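PDB 4FAJ: PrgZ from Enterococcus faecalis, which serves as a membrane-anchored, extracellular pheromone receptor of the solute-binding protein 5 family, binding peptide and probably taking part in peptide transport. Local coordinates for residues 283-286 and 287-291. Residues are numbered along the deposited sequence; the frame is centred on the assembly and turned at random. Where two conformers were deposited one is given.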
loop_
_atom_site.group_PDB
_atom_site.type_symbol
_atom_site.label_atom_id
_atom_site.label_comp_id
_atom_site.label_asym_id
_atom_site.label_seq_id
_atom_site.Cartn_x
_atom_site.Cartn_y
_atom_site.Cartn_z
ATOM N N GLY A 283 11.671 -11.837 17.533
ATOM C CA GLY A 283 10.302 -12.278 17.286
ATOM C C GLY A 283 10.153 -13.782 17.481
ATOM O O GLY A 283 9.201 -14.250 18.102
ATOM N N ILE A 284 11.121 -14.529 16.973
ATOM C CA ILE A 284 11.109 -15.980 17.057
ATOM C C ILE A 284 11.239 -16.441 18.512
ATOM O O ILE A 284 10.494 -17.312 18.965
ATOM C CB ILE A 284 12.235 -16.578 16.203
ATOM C CG1 ILE A 284 11.974 -16.323 14.716
ATOM C CG2 ILE A 284 12.399 -18.056 16.489
ATOM C CD1 ILE A 284 13.139 -16.656 13.814
ATOM N N ASN A 285 12.186 -15.847 19.236
ATOM C CA ASN A 285 12.416 -16.182 20.638
ATOM C C ASN A 285 11.178 -15.892 21.496
ATOM O O ASN A 285 10.824 -16.696 22.357
ATOM C CB ASN A 285 13.655 -15.434 21.165
ATOM C CG ASN A 285 14.185 -16.011 22.473
ATOM O OD1 ASN A 285 14.057 -15.391 23.526
ATOM N ND2 ASN A 285 14.786 -17.199 22.409
ATOM N N LEU A 286 10.526 -14.752 21.253
ATOM C CA LEU A 286 9.250 -14.417 21.901
ATOM C C LEU A 286 8.153 -15.425 21.525
ATOM O O LEU A 286 7.430 -15.931 22.390
ATOM C CB LEU A 286 8.813 -12.995 21.514
ATOM C CG LEU A 286 9.639 -11.880 22.172
ATOM C CD1 LEU A 286 9.297 -10.537 21.533
ATOM C CD2 LEU A 286 9.442 -11.824 23.688
ATOM N N TYR A 287 8.062 -15.732 20.237
ATOM C CA TYR A 287 7.096 -16.705 19.736
ATOM C C TYR A 287 7.263 -18.076 20.409
ATOM O O TYR A 287 6.284 -18.642 20.914
ATOM C CB TYR A 287 7.218 -16.828 18.219
ATOM C CG TYR A 287 6.246 -17.797 17.593
ATOM C CD1 TYR A 287 6.548 -19.155 17.495
ATOM C CD2 TYR A 287 5.007 -17.357 17.112
ATOM C CE1 TYR A 287 5.649 -20.047 16.899
ATOM C CE2 TYR A 287 4.115 -18.234 16.528
ATOM C CZ TYR A 287 4.434 -19.577 16.430
ATOM O OH TYR A 287 3.534 -20.436 15.842
ATOM N N ASN A 288 8.493 -18.579 20.456
ATOM C CA ASN A 288 8.780 -19.884 21.073
ATOM C C ASN A 288 8.528 -19.910 22.573
ATOM O O ASN A 288 8.272 -20.973 23.135
ATOM C CB ASN A 288 10.224 -20.325 20.796
ATOM C CG ASN A 288 10.447 -20.695 19.346
ATOM O OD1 ASN A 288 9.503 -21.063 18.648
ATOM N ND2 ASN A 288 11.689 -20.607 18.886
ATOM N N ASP A 289 8.595 -18.748 23.217
ATOM C CA ASP A 289 8.276 -18.650 24.640
ATOM C C ASP A 289 6.802 -18.352 24.922
ATOM O O ASP A 289 6.423 -18.208 26.086
ATOM C CB ASP A 289 9.158 -17.588 25.314
ATOM C CG ASP A 289 10.621 -17.998 25.404
ATOM O OD1 ASP A 289 10.957 -19.185 25.205
ATOM O OD2 ASP A 289 11.447 -17.113 25.687
ATOM N N GLY A 290 5.975 -18.271 23.877
ATOM C CA GLY A 290 4.537 -17.989 24.026
ATOM C C GLY A 290 4.215 -16.521 24.309
ATOM O O GLY A 290 3.124 -16.197 24.807
ATOM N N GLN A 291 5.160 -15.635 24.004
ATOM C CA GLN A 291 4.973 -14.193 24.216
ATOM C C GLN A 291 4.478 -13.471 22.960
ATOM O O GLN A 291 4.103 -12.307 23.028
ATOM C CB GLN A 291 6.279 -13.553 24.695
ATOM C CG GLN A 291 6.743 -14.049 26.045
ATOM C CD GLN A 291 5.674 -13.880 27.099
ATOM O OE1 GLN A 291 5.153 -14.854 27.630
ATOM N NE2 GLN A 291 5.316 -12.637 27.379
HETATM O O HOH W 1 12.680 -18.909 23.147
HETATM O O HOH W 2 13.695 -19.996 20.927
#
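Leu286 and Gln291 meet where helix 280-288 unwinds in a Schellman motif: Leu286 O accepts a hydrogen bond from Gln291 N at 2.8 Å, while Gly290 N turns back to Tyr287 O. Gly290 makes this reversal with a positive phi of 77°, which a residue lacking a side chain adopts easily. Beside the Leu286-Gln291 bond, Leu286 CD2 lies 3.7 Å from Gln291 CB, the two side chains crossing at about a right angle and adding an aliphatic contact.

The tight side faces the protein. Ile284, branched and apolar, packs on Leu297, Tyr305 and the zinc ligand Tyr301. Its CG2 runs alongside Asn288, 3.6 Å from ND2, an amide nitrogen that also bonds Tyr305 OH. With CG anti to its backbone N (chi1 -179°), Tyr287 sends its ring inward past Ala295, where Lys540 makes a cation-pi contact and Glu310 binds the hydroxyl.

On the solvent side, Asn285 and Asp289 are exposed, and polar residues suit the last turn because they can hydrogen-bond to water. The two are linked through solvent: one water donates to Asn285 O and, at 2.7 Å, to Asp289 OD1.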